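Long-range contacts in histidine phosphotransferase (Caulobacter crescentus, PDB 2OOC), which probably relays phosphoryl groups between a histidine kinase system and response regulators, as a histidine phosphotransfer protein regulating stalk biogenesis: residues Gly9-Phe13 with Ala94-Ile99; Asn70-Cys75 with Gly87-Leu92. The contacts are given in a common frame with arbitrary orientation. Where two conformers were deposited one is given. Residue numbers count along the deposited sequence, not the author numbering.

Contact 1 (Gly9-Phe13 with Ala94-Ile99); sequences GAVDF and AALLDI
Val11 (chi1 t) forms the apolar centre: its CG2 lies 4.1 Å from Ala95 CB and 4.2 Å from Ile99 CG1, on a face of helix 85-111 that Ile99 extends to Phe34 of helix 24-41. Residues 10-12 are loop; Val11 is extended (phi/psi -117/132), and Asp12 is the N-cap of helix 13-19. Closest register is Ala10 with Ala95, CA to CA 5.1 Å, which leaves Ala10 CB 3.8 Å from Ala94 CB and 3.4 Å from Ala94 O. Farther along, Phe13 (chi1 m) brings CZ to 4.3 Å from Ile99 CG1 and 3.5 Å from Asp98 O; its ring stacks with Tyr102. At the polar edge Asp98 (chi1 -94°) accepts a hydrogen bond at OD2 from Val11 N (3.1 Å, 157°). Water 1 donates to Asp98 OD2 (2.6 Å) and Val11 O (2.7 Å). The chain leading into helix 13-19 thus packs on the last helix of an Hpt-type bundle through Ala10, Val11 and the Phe13 ring, while a helix carboxylate serves the loop's polar backbone.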
# COMPACT_ATOMS: atom_id res chain seq x y z
N GLY A 9 2.30 -7.22 -10.76
CA GLY A 9 2.69 -7.07 -9.33
C GLY A 9 2.74 -5.61 -8.90
O GLY A 9 3.62 -4.88 -9.29
N ALA A 10 1.78 -5.17 -8.09
CA ALA A 10 1.82 -3.82 -7.48
C ALA A 10 2.88 -3.71 -6.39
O ALA A 10 3.46 -2.62 -6.15
CB ALA A 10 0.40 -3.47 -6.90
N VAL A 11 3.13 -4.82 -5.69
CA VAL A 11 4.00 -4.80 -4.51
C VAL A 11 5.22 -5.67 -4.72
O VAL A 11 5.10 -6.80 -5.14
CB VAL A 11 3.24 -5.22 -3.28
CG1 VAL A 11 4.07 -5.18 -2.03
CG2 VAL A 11 2.04 -4.31 -3.08
N ASP A 12 6.39 -5.11 -4.41
CA ASP A 12 7.63 -5.84 -4.50
C ASP A 12 7.83 -6.60 -3.24
O ASP A 12 8.37 -6.04 -2.25
CB ASP A 12 8.79 -4.82 -4.68
CG ASP A 12 10.05 -5.49 -5.10
OD1 ASP A 12 10.23 -6.67 -4.72
OD2 ASP A 12 10.85 -4.80 -5.78
N PHE A 13 7.38 -7.85 -3.17
CA PHE A 13 7.40 -8.55 -1.91
C PHE A 13 8.83 -8.92 -1.49
O PHE A 13 9.12 -9.15 -0.31
CB PHE A 13 6.43 -9.76 -1.89
CG PHE A 13 5.00 -9.36 -1.82
CD1 PHE A 13 4.47 -8.82 -0.66
CD2 PHE A 13 4.20 -9.48 -2.89
CE1 PHE A 13 3.10 -8.43 -0.61
CE2 PHE A 13 2.88 -9.08 -2.83
CZ PHE A 13 2.34 -8.57 -1.72
N ALA A 94 -4.78 -1.86 -6.34
CA ALA A 94 -3.85 -2.88 -6.83
C ALA A 94 -2.88 -3.31 -5.73
O ALA A 94 -2.55 -4.49 -5.63
CB ALA A 94 -3.08 -2.33 -8.04
N ALA A 95 -2.43 -2.38 -4.86
CA ALA A 95 -1.52 -2.76 -3.83
C ALA A 95 -2.26 -3.61 -2.77
O ALA A 95 -1.71 -4.66 -2.33
CB ALA A 95 -0.89 -1.47 -3.21
N LEU A 96 -3.51 -3.22 -2.43
CA LEU A 96 -4.28 -3.97 -1.46
C LEU A 96 -4.61 -5.40 -1.97
O LEU A 96 -4.65 -6.36 -1.22
CB LEU A 96 -5.51 -3.20 -1.04
CG LEU A 96 -5.17 -2.01 -0.15
CD1 LEU A 96 -6.43 -1.18 -0.03
CD2 LEU A 96 -4.67 -2.35 1.28
N LEU A 97 -4.86 -5.50 -3.28
CA LEU A 97 -5.16 -6.77 -3.95
C LEU A 97 -4.03 -7.73 -3.74
O LEU A 97 -4.21 -8.87 -3.34
CB LEU A 97 -5.36 -6.46 -5.44
CG LEU A 97 -5.53 -7.71 -6.27
CD1 LEU A 97 -6.97 -8.28 -6.08
CD2 LEU A 97 -5.37 -7.30 -7.72
N ASP A 98 -2.83 -7.19 -3.98
CA ASP A 98 -1.58 -7.95 -3.86
C ASP A 98 -1.31 -8.38 -2.41
O ASP A 98 -1.01 -9.51 -2.14
CB ASP A 98 -0.40 -7.07 -4.33
CG ASP A 98 -0.04 -7.28 -5.77
OD1 ASP A 98 -0.98 -7.53 -6.54
OD2 ASP A 98 1.19 -7.18 -6.07
N ILE A 99 -1.46 -7.43 -1.52
CA ILE A 99 -1.19 -7.67 -0.10
C ILE A 99 -2.14 -8.69 0.47
O ILE A 99 -1.72 -9.62 1.19
CB ILE A 99 -1.26 -6.35 0.67
CG1 ILE A 99 0.00 -5.54 0.33
CG2 ILE A 99 -1.40 -6.58 2.18
CD1 ILE A 99 -0.13 -4.09 0.77
O HOH W 1 3.43 -8.45 -6.53

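Contact 2 (Asn70-Cys75 with Gly87-Leu92); sequences NLGEVC and GVRTAL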
# COMPACT_ATOMS: atom_id res chain seq x y z
N ASN A 70 4.99 1.45 -7.20
CA ASN A 70 4.13 2.11 -8.18
C ASN A 70 3.13 3.06 -7.50
O ASN A 70 2.95 4.19 -7.93
CB ASN A 70 3.37 1.10 -9.01
CG ASN A 70 2.30 1.79 -9.94
OD1 ASN A 70 2.67 2.52 -10.90
ND2 ASN A 70 1.00 1.58 -9.62
N LEU A 71 2.51 2.61 -6.40
CA LEU A 71 1.60 3.46 -5.65
C LEU A 71 2.30 4.71 -5.16
O LEU A 71 1.81 5.82 -5.21
CB LEU A 71 0.99 2.67 -4.53
CG LEU A 71 0.21 3.40 -3.45
CD1 LEU A 71 -0.97 4.13 -4.11
CD2 LEU A 71 -0.31 2.46 -2.34
N GLY A 72 3.51 4.56 -4.62
CA GLY A 72 4.29 5.69 -4.23
C GLY A 72 4.51 6.70 -5.35
O GLY A 72 4.34 7.88 -5.13
N GLU A 73 4.83 6.20 -6.52
CA GLU A 73 5.01 7.07 -7.70
C GLU A 73 3.75 7.78 -8.08
O GLU A 73 3.78 8.95 -8.42
CB GLU A 73 5.55 6.30 -8.89
CG GLU A 73 6.95 5.79 -8.69
N VAL A 74 2.63 7.07 -8.12
CA VAL A 74 1.35 7.66 -8.44
C VAL A 74 1.01 8.76 -7.45
O VAL A 74 0.56 9.85 -7.80
CB VAL A 74 0.25 6.61 -8.48
CG1 VAL A 74 -1.09 7.31 -8.69
CG2 VAL A 74 0.48 5.56 -9.60
N CYS A 75 1.27 8.54 -6.17
CA CYS A 75 1.06 9.57 -5.19
C CYS A 75 1.93 10.81 -5.43
O CYS A 75 1.45 11.90 -5.26
CB CYS A 75 1.36 9.07 -3.80
SG CYS A 75 0.15 7.88 -3.12
N GLY A 87 -6.68 8.04 -9.76
CA GLY A 87 -5.49 7.27 -10.08
C GLY A 87 -4.79 6.73 -8.83
O GLY A 87 -4.25 5.62 -8.79
N VAL A 88 -4.76 7.55 -7.77
CA VAL A 88 -4.27 7.09 -6.47
C VAL A 88 -5.12 5.94 -5.91
O VAL A 88 -4.59 4.92 -5.49
CB VAL A 88 -4.18 8.23 -5.45
CG1 VAL A 88 -3.60 7.73 -4.13
CG2 VAL A 88 -3.26 9.35 -6.03
N ARG A 89 -6.45 6.10 -5.97
CA ARG A 89 -7.34 5.07 -5.50
C ARG A 89 -7.16 3.74 -6.21
O ARG A 89 -7.14 2.69 -5.58
CB ARG A 89 -8.81 5.52 -5.57
CG ARG A 89 -9.13 6.65 -4.64
CD ARG A 89 -10.59 6.74 -4.35
NE ARG A 89 -11.33 6.91 -5.61
CZ ARG A 89 -11.55 8.06 -6.23
NH1 ARG A 89 -11.13 9.20 -5.72
NH2 ARG A 89 -12.22 8.09 -7.39
N THR A 90 -7.01 3.79 -7.54
CA THR A 90 -6.88 2.53 -8.28
C THR A 90 -5.51 1.89 -8.10
O THR A 90 -5.43 0.67 -8.04
CB THR A 90 -7.27 2.71 -9.71
OG1 THR A 90 -6.41 3.61 -10.36
CG2 THR A 90 -8.71 3.18 -9.90
N ALA A 91 -4.46 2.70 -7.90
CA ALA A 91 -3.12 2.20 -7.52
C ALA A 91 -3.15 1.55 -6.13
O ALA A 91 -2.56 0.51 -5.91
CB ALA A 91 -2.05 3.31 -7.57
N LEU A 92 -3.93 2.15 -5.21
CA LEU A 92 -4.09 1.64 -3.86
C LEU A 92 -4.87 0.30 -3.90
O LEU A 92 -4.47 -0.68 -3.28
CB LEU A 92 -4.79 2.65 -2.98
CG LEU A 92 -4.99 2.20 -1.52
CD1 LEU A 92 -3.67 1.68 -0.81
CD2 LEU A 92 -5.64 3.33 -0.65
O HOH W 2 -0.16 -0.00 -7.27
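The two segments belong to consecutive helices, 69-79 and 85-111, which form an antiparallel helical hairpin: the axes of segments 70-75 and 87-92 approach to 9.1 Å, with 172° between N-to-C directions. Gly87 opens the second segment by presenting its carbonyl to Val74, Gly87 O lying 3.6 Å from Val74 CG1; its own N is bonded to Ser84 OG near the turn. Val88 comes next, one helical position on, and contacts Val74, Cys75 and, more loosely, Leu71. Val88 CG2 is 4.0 Å from Val74 CG1 and Val88 CG1 is 3.9 Å from Cys75 SG, in keeping with the Val74-Val88 register (CA to CA 6.0 Å). Arg89 and Thr90 direct their CA-to-CB bonds away from helix 69-79, and Arg89 NH1 instead bonds to Leu45 O. With Ala91 the chain returns to the interface. Ala91 CB points at the partner, 3.7 Å from Leu71 CD1 and 3.9 Å from Val74 CG2, and here the backbones are closest, Leu71 CA to Ala91 CA being 5.2 Å. Water 2 bridges the same level, donating to Ala91 O (2.8 Å) and accepting from Asn70 ND2 (3.1 Å). Leu92 completes the walk: its CD1 meets Leu71 CD2 at 3.8 Å, and both leucines also touch Phe34 of helix 24-41, so the hairpin merges with the interior of the helical bundle characteristic of Hpt domains. Direct contacts between the segments are therefore dominated by dispersion and shape fit, with the Ala91 methyl where the CA atoms come closest and polar bridging through water at the exposed Asn70 end.

Both contacts use helix 85-111, with contact 2 on its earlier turns and contact 1 farther along. Their centres are 11 Å apart, and they touch directly where Ala95 CB lies 4.1 Å from Leu71 CD2. Contact 2 is the more buried, six of its eight touching residues being buried against three of eight in contact 1, although the areas covered are similar (293 and 301 Å²). It joins neighbouring helices, its segments 12 residues apart, whereas contact 1 brings the N-terminal loop back across 81 residues. The chemistry differs accordingly: contact 1 combines apolar packing with a side-chain-to-backbone hydrogen bond, whereas the direct contacts of contact 2 are mainly apolar. Each contact also has a bridging water.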